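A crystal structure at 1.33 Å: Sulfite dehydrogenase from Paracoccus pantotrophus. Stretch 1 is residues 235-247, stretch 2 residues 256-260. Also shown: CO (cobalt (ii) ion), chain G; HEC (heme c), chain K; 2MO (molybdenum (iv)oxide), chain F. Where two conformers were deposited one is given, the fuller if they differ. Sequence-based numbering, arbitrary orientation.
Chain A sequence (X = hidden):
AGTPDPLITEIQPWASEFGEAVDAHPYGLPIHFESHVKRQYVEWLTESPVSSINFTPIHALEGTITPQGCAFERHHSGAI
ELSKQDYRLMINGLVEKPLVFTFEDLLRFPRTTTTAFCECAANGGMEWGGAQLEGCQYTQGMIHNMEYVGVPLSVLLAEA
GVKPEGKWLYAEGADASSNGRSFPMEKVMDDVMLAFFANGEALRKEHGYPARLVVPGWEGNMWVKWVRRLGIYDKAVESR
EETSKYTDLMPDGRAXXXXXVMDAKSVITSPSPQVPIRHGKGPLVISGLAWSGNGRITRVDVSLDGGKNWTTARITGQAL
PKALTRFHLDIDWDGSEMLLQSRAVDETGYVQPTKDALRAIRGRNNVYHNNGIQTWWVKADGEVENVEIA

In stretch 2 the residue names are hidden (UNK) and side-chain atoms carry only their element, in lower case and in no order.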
# COMPACT_ATOMS: atom_id res chain seq x y z
N LYS A 235 -38.45 -1.01 1.15
CA LYS A 235 -38.20 -2.10 2.10
C LYS A 235 -36.97 -2.87 1.66
O LYS A 235 -36.55 -2.74 0.53
CB LYS A 235 -39.38 -3.06 2.21
CG LYS A 235 -39.82 -3.66 0.94
CD LYS A 235 -41.08 -4.50 1.13
CE LYS A 235 -42.24 -3.71 1.76
NZ LYS A 235 -43.61 -4.32 1.63
N ALA A 236 -36.41 -3.68 2.56
CA ALA A 236 -35.27 -4.50 2.25
C ALA A 236 -35.67 -5.53 1.20
O ALA A 236 -36.80 -6.03 1.21
CB ALA A 236 -34.76 -5.17 3.51
N VAL A 237 -34.75 -5.88 0.32
CA VAL A 237 -35.06 -6.89 -0.68
C VAL A 237 -35.14 -8.30 -0.06
O VAL A 237 -35.93 -9.12 -0.49
CB VAL A 237 -34.02 -6.83 -1.82
CG1 VAL A 237 -34.18 -8.00 -2.78
CG2 VAL A 237 -34.10 -5.47 -2.52
N GLU A 238 -34.32 -8.55 0.96
CA GLU A 238 -34.19 -9.88 1.59
C GLU A 238 -33.71 -10.88 0.55
O GLU A 238 -34.32 -11.92 0.27
CB GLU A 238 -35.46 -10.31 2.32
CG GLU A 238 -35.98 -9.27 3.29
CD GLU A 238 -35.22 -9.17 4.60
OE1 GLU A 238 -33.98 -9.31 4.62
OE2 GLU A 238 -35.90 -8.93 5.61
N SER A 239 -32.59 -10.51 -0.04
CA SER A 239 -31.92 -11.32 -1.02
C SER A 239 -31.22 -12.54 -0.42
O SER A 239 -31.14 -12.71 0.79
CB SER A 239 -30.90 -10.44 -1.71
OG SER A 239 -29.93 -10.07 -0.74
N ARG A 240 -30.71 -13.41 -1.29
CA ARG A 240 -30.07 -14.65 -0.84
C ARG A 240 -28.95 -14.39 0.17
O ARG A 240 -28.81 -15.12 1.16
CB ARG A 240 -29.59 -15.44 -2.06
CG ARG A 240 -29.06 -16.84 -1.79
CD ARG A 240 -27.59 -16.92 -1.54
NE ARG A 240 -27.20 -18.31 -1.43
CZ ARG A 240 -25.96 -18.78 -1.58
NH1 ARG A 240 -24.95 -17.96 -1.84
NH2 ARG A 240 -25.73 -20.07 -1.48
N GLU A 241 -28.16 -13.36 -0.11
CA GLU A 241 -27.03 -13.03 0.74
C GLU A 241 -27.38 -12.28 2.02
O GLU A 241 -26.49 -11.80 2.72
CB GLU A 241 -25.91 -12.32 -0.04
CG GLU A 241 -25.35 -13.18 -1.20
CD GLU A 241 -24.78 -14.55 -0.85
OE1 GLU A 241 -24.57 -14.86 0.32
OE2 GLU A 241 -24.55 -15.36 -1.78
N GLU A 242 -28.66 -12.21 2.35
CA GLU A 242 -29.06 -11.69 3.65
C GLU A 242 -30.20 -12.48 4.26
O GLU A 242 -30.76 -12.06 5.26
CB GLU A 242 -29.34 -10.20 3.58
CG GLU A 242 -30.49 -9.82 2.69
CD GLU A 242 -30.44 -8.39 2.13
OE1 GLU A 242 -29.42 -7.68 2.34
OE2 GLU A 242 -31.42 -8.02 1.43
N THR A 243 -30.44 -13.68 3.73
CA THR A 243 -31.47 -14.60 4.23
C THR A 243 -30.84 -15.98 4.43
O THR A 243 -30.58 -16.41 5.55
CB THR A 243 -32.71 -14.67 3.28
OG1 THR A 243 -32.28 -14.98 1.94
CG2 THR A 243 -33.47 -13.35 3.27
N SER A 244 -30.57 -16.66 3.34
CA SER A 244 -29.86 -17.92 3.40
C SER A 244 -28.50 -17.76 4.06
O SER A 244 -28.10 -18.56 4.89
CB SER A 244 -29.68 -18.49 1.99
OG SER A 244 -28.97 -19.71 2.03
N LYS A 245 -27.78 -16.72 3.64
CA LYS A 245 -26.43 -16.44 4.10
C LYS A 245 -26.42 -15.12 4.85
O LYS A 245 -27.35 -14.32 4.76
CB LYS A 245 -25.49 -16.42 2.90
CG LYS A 245 -25.55 -17.72 2.09
CD LYS A 245 -25.09 -18.95 2.86
CE LYS A 245 -25.05 -20.15 1.95
NZ LYS A 245 -24.46 -21.33 2.60
N TYR A 246 -25.38 -14.94 5.66
CA TYR A 246 -25.17 -13.73 6.48
C TYR A 246 -26.37 -13.49 7.39
O TYR A 246 -26.75 -12.37 7.71
CB TYR A 246 -24.70 -12.51 5.66
CG TYR A 246 -23.59 -12.94 4.75
CD1 TYR A 246 -22.32 -13.17 5.24
CD2 TYR A 246 -23.83 -13.23 3.42
CE1 TYR A 246 -21.29 -13.65 4.40
CE2 TYR A 246 -22.84 -13.71 2.59
CZ TYR A 246 -21.59 -13.93 3.06
OH TYR A 246 -20.67 -14.47 2.19
N THR A 247 -26.91 -14.61 7.88
CA THR A 247 -27.85 -14.66 8.99
C THR A 247 -27.27 -15.65 9.98
O THR A 247 -26.59 -16.60 9.58
CB THR A 247 -29.25 -15.11 8.55
OG1 THR A 247 -29.14 -16.35 7.84
CG2 THR A 247 -29.89 -14.07 7.64
N UNK A 256 -30.48 -14.29 13.87
CA UNK A 256 -30.33 -12.87 13.64
C UNK A 256 -30.16 -12.60 12.15
O UNK A 256 -29.41 -13.31 11.48
c UNK A 256 -26.84 -11.88 18.71
c UNK A 256 -29.13 -12.30 14.38
c UNK A 256 -29.21 -12.36 15.88
n UNK A 256 -27.93 -11.88 17.95
n UNK A 256 -26.94 -11.73 20.03
c UNK A 256 -27.89 -12.00 16.50
n UNK A 256 -25.65 -12.04 18.16
N UNK A 257 -30.84 -11.55 11.68
CA UNK A 257 -30.57 -11.03 10.35
C UNK A 257 -30.01 -9.63 10.49
O UNK A 257 -30.12 -9.01 11.53
c UNK A 257 -35.20 -9.11 9.35
n UNK A 257 -36.31 -9.22 8.37
c UNK A 257 -31.82 -11.04 9.45
c UNK A 257 -34.11 -10.08 8.95
c UNK A 257 -32.93 -10.08 9.91
N UNK A 258 -29.41 -9.14 9.41
CA UNK A 258 -28.98 -7.76 9.31
C UNK A 258 -27.96 -7.50 10.42
O UNK A 258 -27.97 -6.44 11.03
c UNK A 258 -31.22 -7.73 7.24
c UNK A 258 -31.23 -6.95 8.37
c UNK A 258 -34.40 -5.01 9.10
n UNK A 258 -32.43 -7.60 6.58
c UNK A 258 -34.55 -6.32 7.07
c UNK A 258 -35.10 -5.45 7.98
c UNK A 258 -33.10 -5.45 9.34
c UNK A 258 -33.23 -6.75 7.30
c UNK A 258 -32.50 -6.34 8.43
c UNK A 258 -30.16 -6.79 9.40
N UNK A 259 -27.04 -8.45 10.67
CA UNK A 259 -25.93 -8.23 11.59
C UNK A 259 -24.86 -7.58 10.74
O UNK A 259 -23.96 -8.23 10.20
o UNK A 259 -25.30 -10.57 11.29
c UNK A 259 -25.48 -9.53 12.28
c UNK A 259 -26.57 -9.96 13.26
N UNK A 260 -24.98 -6.28 10.60
CA UNK A 260 -24.13 -5.55 9.68
C UNK A 260 -22.77 -5.24 10.28
O UNK A 260 -21.74 -5.41 9.62
c UNK A 260 -27.34 -3.76 8.71
c UNK A 260 -26.12 -4.49 8.53
c UNK A 260 -24.83 -4.26 9.25
c UNK A 260 -29.05 -2.26 9.48
c UNK A 260 -29.61 -3.81 7.74
c UNK A 260 -26.37 -5.40 7.56
c UNK A 260 -28.29 -4.30 7.82
c UNK A 260 -27.73 -2.72 9.56
n UNK A 260 -27.68 -5.31 7.13
c UNK A 260 -29.96 -2.80 8.58
CO CO G . -23.82 -10.28 9.77
FE HEC K . -27.37 -23.97 -7.85
CHA HEC K . -26.71 -22.41 -4.90
CHB HEC K . -30.69 -23.37 -7.40
CHC HEC K . -27.97 -25.20 -10.91
CHD HEC K . -24.20 -25.13 -7.99
NA HEC K . -28.48 -23.07 -6.43
C1A HEC K . -28.01 -22.54 -5.26
C2A HEC K . -29.13 -22.09 -4.45
C3A HEC K . -30.23 -22.36 -5.15
C4A HEC K . -29.84 -22.98 -6.40
CMA HEC K . -31.70 -22.09 -4.78
CAA HEC K . -29.00 -21.44 -3.05
CBA HEC K . -28.83 -22.49 -1.96
CGA HEC K . -28.81 -21.91 -0.58
O1A HEC K . -28.32 -20.79 -0.39
O2A HEC K . -29.34 -22.61 0.31
NB HEC K . -28.98 -24.20 -8.96
C1B HEC K . -30.29 -23.87 -8.62
C2B HEC K . -31.12 -24.01 -9.80
C3B HEC K . -30.37 -24.55 -10.77
C4B HEC K . -29.02 -24.65 -10.27
CMB HEC K . -32.65 -23.80 -9.77
CAB HEC K . -30.78 -24.89 -12.20
CBB HEC K . -31.45 -23.65 -12.86
NC HEC K . -26.26 -24.99 -9.20
C1C HEC K . -26.72 -25.45 -10.39
C2C HEC K . -25.65 -26.16 -11.05
C3C HEC K . -24.59 -26.14 -10.24
C4C HEC K . -24.99 -25.44 -9.04
CMC HEC K . -25.76 -26.80 -12.46
CAC HEC K . -23.21 -26.77 -10.34
CBC HEC K . -22.43 -26.68 -11.61
ND HEC K . -25.75 -23.78 -6.66
C1D HEC K . -24.49 -24.25 -6.98
C2D HEC K . -23.52 -23.75 -6.04
C3D HEC K . -24.29 -22.89 -5.11
C4D HEC K . -25.65 -22.97 -5.54
CMD HEC K . -22.01 -23.93 -6.01
CAD HEC K . -23.70 -22.11 -3.96
CBD HEC K . -23.29 -20.72 -4.45
CGD HEC K . -22.75 -19.84 -3.36
O1D HEC K . -22.87 -20.19 -2.16
O2D HEC K . -22.29 -18.73 -3.71
MO 2MO F . -17.64 -12.48 3.16
OT1 2MO F . -18.68 -11.55 4.28
OT2 2MO F . -18.24 -14.33 2.91
O HOH W 1 -29.00 -10.74 7.08
O HOH W 2 -28.55 -6.35 4.56
O HOH W 3 -25.49 -10.03 8.44
O HOH W 4 -23.85 -12.38 9.46

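Position 256 carries seven side-chain atoms, four carbons and three nitrogens: three carbons in a row, a nitrogen, then a carbon bearing two more nitrogens. That planar terminus is a guanidinium, and the residue is Arg256. Its CA-to-CB bond points sideways, and its nitrogens find hydrogen-bond partners elsewhere in the structure, so what it offers here is backbone: its O lies 3.2 Å from CA of Thr247, a CA-H...O contact.

At position 257 four carbons run in an unbranched line to a single nitrogen, and that nitrogen sits 2.8 Å from OE2 of Glu238. A flexible chain ending in an amine beside a carboxylate is a lysine, Lys257. From chi2 to chi4 the chain is fully extended (all t), which carries NZ far enough from the strand to form a salt bridge with Glu238.

Position 258 has one carbon followed by fused five- and six-membered rings, ten atoms in all with one nitrogen. The ring nitrogen lies 3.0 Å from OE1 of Glu238, and a six-ring carbon approaches CB of Ala236 at 3.7 Å. Only an indole fits: Trp258. Although its CA-to-CB bond points away, the end of the side chain comes nearer to stretch 1, where NE1 donates to OE1 at the ring edge while CZ2 makes the apolar contact with Ala236. An indole suits the site because it combines a broad apolar surface with one N-H donor.

Position 259 shows one carbon carrying an oxygen and another carbon; the oxygen lies 4.3 Å from O of Tyr246, too far for a hydrogen bond. The branched pattern is that of threonine. Thr259 chelates the cobalt ion through its O and OG1, both at 2.1 Å from CO; a hydroxyl on CB can reach the metal together with the carbonyl of the same residue.

Position 260 again has fused rings with one nitrogen among ten side-chain atoms and no direct contact with stretch 1, hence Trp260. Its indole N-H suits a water-mediated link: NE1 donates to water 2 (2.9 Å), which in turn donates to OE1 of Glu242 (2.7 Å).

The contact is small, burying 310 Å², and turns on Glu238, whose two carboxylate oxygens are shared between neighbours: OE2 takes the charged Lys257, OE1 the neutral indole of Trp258. Water fills the space where the backbones stand apart. Water 1 donates to O of Glu242 (2.9 Å) and O of Tyr246 (2.8 Å) and accepts from N of Trp258 (2.9 Å). Water 3, a cobalt ligand, donates to O of Tyr246 (2.8 Å).

Stretch 2 (256-260) RKWTW
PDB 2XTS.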